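Local coordinates for protein hdh assembly factor Kustc1130 (Kuenenia stuttgartiensis, PDB 6HIF) that probably helps assemble or stabilise the Hdh complex, presumably hydrazine dehydrogenase, by packing a small beta-sandwich domain against a partner protein, at residues W34-A39 / N61-F66; V45-K50 / I75-H80; F66-G71 / V89-G94. All blocks are in the same frame, centred on the assembly; numbering follows the deposited sequence.

Contact 1. Residues W34-A39 / N61-F66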
loop_
_atom_site.group_PDB
_atom_site.type_symbol
_atom_site.label_atom_id
_atom_site.label_comp_id
_atom_site.label_asym_id
_atom_site.label_seq_id
_atom_site.Cartn_x
_atom_site.Cartn_y
_atom_site.Cartn_z
ATOM N N TRP Y 34 72.563 -12.048 9.558
ATOM C CA TRP Y 34 72.609 -13.132 10.525
ATOM C C TRP Y 34 74.045 -13.636 10.610
ATOM O O TRP Y 34 74.662 -13.906 9.580
ATOM C CB TRP Y 34 71.683 -14.270 10.085
ATOM C CG TRP Y 34 70.243 -13.905 9.881
ATOM C CD1 TRP Y 34 69.730 -13.019 8.976
ATOM C CD2 TRP Y 34 69.116 -14.470 10.574
ATOM N NE1 TRP Y 34 68.365 -12.977 9.073
ATOM C CE2 TRP Y 34 67.959 -13.859 10.041
ATOM C CE3 TRP Y 34 68.971 -15.427 11.586
ATOM C CZ2 TRP Y 34 66.679 -14.174 10.499
ATOM C CZ3 TRP Y 34 67.707 -15.737 12.037
ATOM C CH2 TRP Y 34 66.577 -15.119 11.497
ATOM N N VAL Y 35 74.569 -13.756 11.836
ATOM C CA VAL Y 35 75.900 -14.317 12.032
ATOM C C VAL Y 35 75.807 -15.505 12.989
ATOM O O VAL Y 35 75.377 -15.356 14.132
ATOM C CB VAL Y 35 76.929 -13.270 12.507
ATOM C CG1 VAL Y 35 78.320 -13.870 12.645
ATOM C CG2 VAL Y 35 76.974 -12.058 11.591
ATOM N N THR Y 36 76.214 -16.681 12.498
ATOM C CA THR Y 36 76.177 -17.907 13.278
ATOM C C THR Y 36 77.605 -18.330 13.614
ATOM O O THR Y 36 78.458 -18.433 12.729
ATOM C CB THR Y 36 75.406 -19.012 12.546
ATOM O OG1 THR Y 36 74.108 -18.519 12.210
ATOM C CG2 THR Y 36 75.270 -20.279 13.361
ATOM N N ALA Y 37 77.843 -18.568 14.908
ATOM C CA ALA Y 37 79.140 -18.998 15.403
ATOM C C ALA Y 37 79.109 -20.502 15.659
ATOM O O ALA Y 37 78.353 -20.981 16.503
ATOM C CB ALA Y 37 79.491 -18.230 16.654
ATOM N N ILE Y 38 79.946 -21.232 14.915
ATOM C CA ILE Y 38 79.968 -22.684 14.975
ATOM C C ILE Y 38 81.344 -23.131 15.459
ATOM O O ILE Y 38 82.348 -22.484 15.170
ATOM C CB ILE Y 38 79.639 -23.304 13.599
ATOM C CG1 ILE Y 38 78.647 -22.475 12.784
ATOM C CG2 ILE Y 38 79.146 -24.728 13.752
ATOM C CD1 ILE Y 38 78.552 -22.907 11.340
ATOM N N ALA Y 39 81.368 -24.252 16.191
ATOM C CA ALA Y 39 82.592 -24.975 16.497
ATOM C C ALA Y 39 82.472 -26.408 15.975
ATOM O O ALA Y 39 81.910 -27.269 16.651
ATOM C CB ALA Y 39 82.850 -24.933 17.984
ATOM N N ASN Y 61 71.437 -20.390 20.257
ATOM C CA ASN Y 61 71.473 -20.393 18.803
ATOM C C ASN Y 61 72.915 -20.394 18.324
ATOM O O ASN Y 61 73.242 -21.043 17.336
ATOM C CB ASN Y 61 70.947 -19.085 18.212
ATOM C CG ASN Y 61 69.468 -18.862 18.412
ATOM O OD1 ASN Y 61 68.968 -18.914 19.534
ATOM N ND2 ASN Y 61 68.769 -18.585 17.324
ATOM N N GLY Y 62 73.754 -19.613 19.010
ATOM C CA GLY Y 62 75.045 -19.212 18.479
ATOM C C GLY Y 62 74.881 -18.224 17.327
ATOM O O GLY Y 62 75.810 -18.010 16.553
ATOM N N THR Y 63 73.686 -17.626 17.235
ATOM C CA THR Y 63 73.333 -16.758 16.124
ATOM C C THR Y 63 72.899 -15.393 16.647
ATOM O O THR Y 63 72.089 -15.302 17.567
ATOM C CB THR Y 63 72.266 -17.409 15.235
ATOM O OG1 THR Y 63 72.745 -18.701 14.862
ATOM C CG2 THR Y 63 71.954 -16.601 13.993
ATOM N N CYS Y 64 73.460 -14.343 16.038
ATOM C CA CYS Y 64 73.070 -12.967 16.291
ATOM C C CYS Y 64 72.514 -12.356 15.005
ATOM O O CYS Y 64 73.052 -12.573 13.920
ATOM C CB CYS Y 64 74.270 -12.148 16.751
ATOM S SG CYS Y 64 74.855 -12.538 18.421
ATOM N N VAL Y 65 71.426 -11.592 15.140
ATOM C CA VAL Y 65 70.815 -10.912 14.008
ATOM C C VAL Y 65 71.058 -9.411 14.162
ATOM O O VAL Y 65 70.748 -8.831 15.200
ATOM C CB VAL Y 65 69.311 -11.243 13.881
ATOM C CG1 VAL Y 65 68.716 -10.718 12.582
ATOM C CG2 VAL Y 65 69.033 -12.730 14.032
ATOM N N PHE Y 66 71.620 -8.795 13.117
ATOM C CA PHE Y 66 71.928 -7.375 13.123
ATOM C C PHE Y 66 71.133 -6.668 12.031
ATOM O O PHE Y 66 71.062 -7.151 10.900
ATOM C CB PHE Y 66 73.424 -7.157 12.896
ATOM C CG PHE Y 66 74.312 -7.818 13.916
ATOM C CD1 PHE Y 66 74.616 -7.181 15.110
ATOM C CD2 PHE Y 66 74.840 -9.078 13.685
ATOM C CE1 PHE Y 66 75.429 -7.791 16.052
ATOM C CE2 PHE Y 66 75.653 -9.689 14.628
ATOM C CZ PHE Y 66 75.947 -9.044 15.809
#
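Val65 presses its CG2 methyl onto one face of the Trp34 indole across an antiparallel strand pair of the beta sandwich. This CH-pi contact puts CG2 3.8 Å from the centroid of the six-membered ring and 18° off its normal. Thr63 CG2 comes to the ring's edge instead, 4.0 Å from Trp34 CE3. Trp34 holds CG anti to its carbonyl carbon (chi1 -58°), so the indole lies beside Val65. An alanine here would remove the indole, and with it the face that Val65 covers and the stack on Phe98, and would probably loosen this side of the sheet. A bound heme c lies about 4 Å from the Trp34 side chain, nearest atoms. On the same sheet face Thr36 OG1 and Thr63 OG1 share a hydrogen bond of 3.0 Å. Trp34-Val65 and Thr36-Thr63 are non-hydrogen-bonded pairs; between them Val35 and Cys64 form two backbone hydrogen bonds. Their side chains turn to the core, where Val35 CG2 meets the edge of the Phe66 ring and Cys64 forms a disulfide with Cys56 of the other sheet. Gly62, with positive phi, suits the turn: a CB would clash with Ala37 O, while Ala37 N donates to Gly62 O at 2.7 Å.

Contact 2. Residues V45-K50 / I75-H80. With SO4 (sulfate ion), chain B.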
loop_
_atom_site.group_PDB
_atom_site.type_symbol
_atom_site.label_atom_id
_atom_site.label_comp_id
_atom_site.label_asym_id
_atom_site.label_seq_id
_atom_site.Cartn_x
_atom_site.Cartn_y
_atom_site.Cartn_z
ATOM N N VAL Y 45 78.022 -20.988 22.457
ATOM C CA VAL Y 45 77.205 -20.223 23.385
ATOM C C VAL Y 45 78.102 -19.251 24.149
ATOM O O VAL Y 45 79.128 -19.650 24.703
ATOM C CB VAL Y 45 76.433 -21.145 24.351
ATOM C CG1 VAL Y 45 75.591 -20.356 25.345
ATOM C CG2 VAL Y 45 75.580 -22.165 23.603
ATOM N N GLY Y 46 77.701 -17.975 24.162
ATOM C CA GLY Y 46 78.386 -16.951 24.935
ATOM C C GLY Y 46 79.548 -16.317 24.174
ATOM O O GLY Y 46 80.374 -15.629 24.770
ATOM N N ALA Y 47 79.604 -16.559 22.860
ATOM C CA ALA Y 47 80.552 -15.876 21.993
ATOM C C ALA Y 47 80.048 -14.463 21.709
ATOM O O ALA Y 47 78.841 -14.236 21.634
ATOM C CB ALA Y 47 80.748 -16.650 20.712
ATOM N N GLU Y 48 80.986 -13.522 21.556
ATOM C CA GLU Y 48 80.622 -12.145 21.259
ATOM C C GLU Y 48 80.927 -11.836 19.795
ATOM O O GLU Y 48 82.040 -12.060 19.320
ATOM C CB GLU Y 48 81.246 -11.162 22.256
ATOM C CG GLU Y 48 82.748 -11.320 22.421
ATOM C CD GLU Y 48 83.411 -10.260 23.285
ATOM O OE1 GLU Y 48 84.015 -10.631 24.312
ATOM O OE2 GLU Y 48 83.326 -9.065 22.923
ATOM N N ILE Y 49 79.906 -11.326 19.098
ATOM C CA ILE Y 49 80.008 -10.973 17.694
ATOM C C ILE Y 49 79.984 -9.450 17.572
ATOM O O ILE Y 49 79.063 -8.794 18.058
ATOM C CB ILE Y 49 78.884 -11.642 16.872
ATOM C CG1 ILE Y 49 78.842 -13.158 17.093
ATOM C CG2 ILE Y 49 79.010 -11.287 15.396
ATOM C CD1 ILE Y 49 77.671 -13.848 16.438
ATOM N N LYS Y 50 81.021 -8.911 16.923
ATOM C CA LYS Y 50 81.121 -7.490 16.627
ATOM C C LYS Y 50 80.893 -7.273 15.132
ATOM O O LYS Y 50 81.626 -7.809 14.301
ATOM C CB LYS Y 50 82.504 -6.961 17.023
ATOM C CG LYS Y 50 82.596 -6.252 18.367
ATOM C CD LYS Y 50 83.990 -5.735 18.656
ATOM C CE LYS Y 50 83.994 -4.472 19.490
ATOM N NZ LYS Y 50 85.364 -4.083 19.902
ATOM N N ILE Y 75 82.949 -8.189 10.388
ATOM C CA ILE Y 75 82.404 -9.132 11.352
ATOM C C ILE Y 75 83.575 -9.795 12.072
ATOM O O ILE Y 75 84.518 -10.261 11.431
ATOM C CB ILE Y 75 81.490 -10.176 10.674
ATOM C CG1 ILE Y 75 80.431 -9.526 9.780
ATOM C CG2 ILE Y 75 80.857 -11.102 11.703
ATOM C CD1 ILE Y 75 79.813 -10.475 8.777
ATOM N N SER Y 76 83.504 -9.814 13.407
ATOM C CA SER Y 76 84.485 -10.514 14.218
ATOM C C SER Y 76 83.778 -11.304 15.315
ATOM O O SER Y 76 82.961 -10.757 16.054
ATOM C CB SER Y 76 85.512 -9.564 14.778
ATOM O OG SER Y 76 84.903 -8.601 15.621
ATOM N N VAL Y 77 84.102 -12.600 15.388
ATOM C CA VAL Y 77 83.548 -13.489 16.393
ATOM C C VAL Y 77 84.667 -13.883 17.357
ATOM O O VAL Y 77 85.661 -14.478 16.947
ATOM C CB VAL Y 77 82.877 -14.721 15.751
ATOM C CG1 VAL Y 77 82.252 -15.637 16.793
ATOM C CG2 VAL Y 77 81.842 -14.323 14.709
ATOM N N HIS Y 78 84.487 -13.525 18.634
ATOM C CA HIS Y 78 85.439 -13.830 19.690
ATOM C C HIS Y 78 84.760 -14.702 20.742
ATOM O O HIS Y 78 83.585 -14.502 21.049
ATOM C CB HIS Y 78 85.985 -12.528 20.298
ATOM C CG HIS Y 78 87.077 -11.886 19.508
ATOM N ND1 HIS Y 78 88.255 -11.459 20.089
ATOM C CD2 HIS Y 78 87.185 -11.602 18.191
ATOM C CE1 HIS Y 78 89.039 -10.937 19.166
ATOM N NE2 HIS Y 78 88.407 -11.014 17.992
ATOM N N GLU Y 79 85.513 -15.669 21.283
ATOM C CA GLU Y 79 85.031 -16.554 22.336
ATOM C C GLU Y 79 86.145 -16.788 23.356
ATOM O O GLU Y 79 87.322 -16.802 22.996
ATOM C CB GLU Y 79 84.393 -17.810 21.730
ATOM C CG GLU Y 79 84.722 -19.108 22.444
ATOM C CD GLU Y 79 85.966 -19.797 21.914
ATOM O OE1 GLU Y 79 86.342 -19.528 20.759
ATOM O OE2 GLU Y 79 86.557 -20.599 22.654
ATOM N N HIS Y 80 85.742 -16.990 24.620
ATOM C CA HIS Y 80 86.600 -16.909 25.797
ATOM C C HIS Y 80 87.756 -17.910 25.763
ATOM O O HIS Y 80 88.668 -17.823 26.584
ATOM C CB HIS Y 80 85.765 -17.009 27.085
ATOM C CG HIS Y 80 85.374 -15.683 27.656
ATOM N ND1 HIS Y 80 86.220 -14.944 28.471
ATOM C CD2 HIS Y 80 84.239 -14.957 27.536
ATOM C CE1 HIS Y 80 85.622 -13.822 28.825
ATOM N NE2 HIS Y 80 84.404 -13.808 28.265
HETATM S S SO4 B . 88.354 -7.420 16.900
HETATM O O1 SO4 B . 86.984 -7.315 17.452
HETATM O O2 SO4 B . 88.443 -8.569 15.975
HETATM O O3 SO4 B . 88.681 -6.179 16.161
HETATM O O4 SO4 B . 89.316 -7.618 18.009
#
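A sulfate site sits on the outer face of the antiparallel sheet of the beta sandwich, where strand 48-51 pairs with strand 71-79. The ion, probably from the crystallisation liquor, takes a hydrogen bond from Ser76 OG to its O1 at 3.1 Å and a weak one from His78 NE2 to its O2, while His86 of the next strand supplies another. Ser76 places OG in the crowded position between backbone N and carbonyl carbon (chi1 61°), where it faces the sulfate and also lies beside Lys50 CB. Lys50 approaches the ion through its aliphatic CD, 3.6 Å from sulfate O1; its ammonium group makes a long, weak ion pair with Glu55. The anion would probably favour a protonated His78. Polar side chains suit this solvent-facing surface, and the longer Glu48 lays its CG 4.1 Å from His78 CB, the carboxylate and imidazole planes 59° apart.

Underneath runs a regular ladder. Glu48 with His78 and Lys50 with Ser76 are hydrogen-bonded pairs, each closed by two backbone hydrogen bonds, and the non-hydrogen-bonded pair Ile49-Val77 lies between them. The beta-branched side chains of this inner pair turn to the core, where they meet strand 31-39. Ile49 CG1 touches Val77 CG2 at 4.0 Å, and its other branch, CG2, lies alongside Ile75 CG2. Just before strand 48-51, Ala47 CB rests 4.0 Å from Glu79 CB.

Contact 3. Residues F66-G71 / V89-G94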
loop_
_atom_site.group_PDB
_atom_site.type_symbol
_atom_site.label_atom_id
_atom_site.label_comp_id
_atom_site.label_asym_id
_atom_site.label_seq_id
_atom_site.Cartn_x
_atom_site.Cartn_y
_atom_site.Cartn_z
ATOM N N PHE Y 66 71.620 -8.795 13.117
ATOM C CA PHE Y 66 71.928 -7.375 13.123
ATOM C C PHE Y 66 71.133 -6.668 12.031
ATOM O O PHE Y 66 71.062 -7.151 10.900
ATOM C CB PHE Y 66 73.424 -7.157 12.896
ATOM C CG PHE Y 66 74.312 -7.818 13.916
ATOM C CD1 PHE Y 66 74.616 -7.181 15.110
ATOM C CD2 PHE Y 66 74.840 -9.078 13.685
ATOM C CE1 PHE Y 66 75.429 -7.791 16.052
ATOM C CE2 PHE Y 66 75.653 -9.689 14.628
ATOM C CZ PHE Y 66 75.947 -9.044 15.809
ATOM N N GLU Y 67 70.543 -5.523 12.392
ATOM C CA GLU Y 67 69.899 -4.635 11.437
ATOM C C GLU Y 67 70.817 -3.437 11.202
ATOM O O GLU Y 67 71.051 -2.652 12.117
ATOM C CB GLU Y 67 68.522 -4.218 11.956
ATOM C CG GLU Y 67 67.577 -3.754 10.865
ATOM C CD GLU Y 67 66.344 -3.018 11.366
ATOM O OE1 GLU Y 67 66.501 -1.995 12.069
ATOM O OE2 GLU Y 67 65.225 -3.469 11.052
ATOM N N LEU Y 68 71.345 -3.321 9.976
ATOM C CA LEU Y 68 72.408 -2.374 9.678
ATOM C C LEU Y 68 72.029 -1.505 8.482
ATOM O O LEU Y 68 71.347 -1.964 7.569
ATOM C CB LEU Y 68 73.687 -3.154 9.362
ATOM C CG LEU Y 68 74.177 -4.116 10.441
ATOM C CD1 LEU Y 68 75.124 -5.142 9.838
ATOM C CD2 LEU Y 68 74.848 -3.370 11.586
ATOM N N ARG Y 69 72.509 -0.253 8.496
ATOM C CA ARG Y 69 72.408 0.646 7.357
ATOM C C ARG Y 69 73.383 0.185 6.275
ATOM O O ARG Y 69 74.398 -0.434 6.586
ATOM C CB ARG Y 69 72.711 2.087 7.782
ATOM C CG ARG Y 69 71.603 2.747 8.592
ATOM C CD ARG Y 69 71.837 4.229 8.836
ATOM N NE ARG Y 69 73.087 4.512 9.533
ATOM C CZ ARG Y 69 73.235 4.549 10.857
ATOM N NH1 ARG Y 69 72.198 4.330 11.650
ATOM N NH2 ARG Y 69 74.421 4.800 11.382
ATOM N N PRO Y 70 73.111 0.454 4.976
ATOM C CA PRO Y 70 74.031 0.077 3.902
ATOM C C PRO Y 70 75.464 0.526 4.177
ATOM O O PRO Y 70 75.682 1.587 4.756
ATOM C CB PRO Y 70 73.475 0.839 2.689
ATOM C CG PRO Y 70 71.992 0.944 2.967
ATOM C CD PRO Y 70 71.895 1.113 4.470
ATOM N N GLY Y 71 76.428 -0.304 3.764
ATOM C CA GLY Y 71 77.842 -0.002 3.924
ATOM C C GLY Y 71 78.681 -1.265 4.090
ATOM O O GLY Y 71 78.143 -2.368 4.128
ATOM N N VAL Y 89 82.161 -7.703 4.973
ATOM C CA VAL Y 89 80.924 -7.850 4.223
ATOM C C VAL Y 89 80.442 -6.471 3.779
ATOM O O VAL Y 89 80.393 -5.546 4.587
ATOM C CB VAL Y 89 79.868 -8.603 5.059
ATOM C CG1 VAL Y 89 78.441 -8.283 4.643
ATOM C CG2 VAL Y 89 80.106 -10.106 5.041
ATOM N N SER Y 90 80.100 -6.354 2.486
ATOM C CA SER Y 90 79.512 -5.147 1.920
ATOM C C SER Y 90 78.008 -5.340 1.728
ATOM O O SER Y 90 77.584 -6.179 0.941
ATOM C CB SER Y 90 80.176 -4.777 0.620
ATOM O OG SER Y 90 81.503 -4.320 0.837
ATOM N N LEU Y 91 77.212 -4.547 2.451
ATOM C CA LEU Y 91 75.765 -4.683 2.439
ATOM C C LEU Y 91 75.141 -3.504 1.701
ATOM O O LEU Y 91 75.491 -2.352 1.944
ATOM C CB LEU Y 91 75.254 -4.755 3.882
ATOM C CG LEU Y 91 75.604 -6.029 4.646
ATOM C CD1 LEU Y 91 75.242 -5.890 6.118
ATOM C CD2 LEU Y 91 74.916 -7.237 4.034
ATOM N N GLU Y 92 74.206 -3.823 0.802
ATOM C CA GLU Y 92 73.436 -2.835 0.062
ATOM C C GLU Y 92 72.124 -2.586 0.800
ATOM O O GLU Y 92 71.908 -3.116 1.887
ATOM C CB GLU Y 92 73.154 -3.345 -1.353
ATOM C CG GLU Y 92 74.402 -3.587 -2.182
ATOM C CD GLU Y 92 75.095 -2.314 -2.631
ATOM O OE1 GLU Y 92 76.259 -2.111 -2.241
ATOM O OE2 GLU Y 92 74.467 -1.527 -3.368
ATOM N N GLU Y 93 71.246 -1.787 0.188
ATOM C CA GLU Y 93 69.948 -1.476 0.760
ATOM C C GLU Y 93 69.054 -2.710 0.686
ATOM O O GLU Y 93 68.915 -3.319 -0.372
ATOM C CB GLU Y 93 69.322 -0.297 0.014
ATOM C CG GLU Y 93 67.963 0.108 0.554
ATOM C CD GLU Y 93 67.212 1.138 -0.274
ATOM O OE1 GLU Y 93 66.036 1.397 0.049
ATOM O OE2 GLU Y 93 67.800 1.677 -1.240
ATOM N N GLY Y 94 68.470 -3.068 1.835
ATOM C CA GLY Y 94 67.484 -4.133 1.937
ATOM C C GLY Y 94 68.056 -5.516 1.632
ATOM O O GLY Y 94 67.341 -6.381 1.136
#
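Leu91 starts its contact at CB, which sits 3.8 Å from Gly71 O. From there CG is set anti to the carbonyl carbon (chi1 -70°), and the side chain runs toward Leu68. At the tip, CD1 meets Leu68 CD1 at 3.8 Å, the two side chains crossing obliquely, methyl against methyl. Ala31 of strand 31-39 also touches Leu91. Leucine suits both buried positions, since its branched apolar tip has no polar atom to satisfy. The bend of 66-71 is one of the crossovers between the two sheets of the beta sandwich: strand 63-68 leaves one sheet at Leu68, and after Arg69 and Pro70 the chain enters the other at Gly71, as the start of strand 71-79. There Gly71 and Leu91 form an antiparallel hydrogen-bonded pair. Gly71 N donates a hydrogen bond to Leu91 O at 2.9 Å, in the plane of that carbonyl, whereas Leu91 N reaches Gly71 O from above its carbonyl plane, 37° out of it. The backbone of Gly71 (phi 150°) would jam a side chain against the carbonyl oxygen before it, so only glycine sits there comfortably. Pro70, rigid, sets its ring against the chain beyond the pair: its CG lies 3.9 Å from Glu93 CA. Glu93 extends away from this packing; its OE1 accepts a hydrogen bond from Lys29 N, and its OE2 forms a salt bridge with a basic side chain of another protein chain.

Overall arrangement
Contacts 1 and 2 are ladders in opposite layers of the sandwich, and their inner residues interlock: Ile49 of contact 2 packs on Val35, Cys64 and Phe66 of contact 1, and Val77 on Ala37. Contact 1 is the buried one; its other face, with Trp34, Thr36 and Val65, packs against another protein chain. Contact 2 is half core, half surface, apolar within and charged without, and no other protein chain of the assembly touches it. Contact 3, partly buried, lies across the chain's centre from contact 2, and there Glu93 meets another protein; it shares strand 63-68 with contact 1 and joins contact 2's sheet through strand 83-91, relying on one backbone pair and glycine and proline geometry.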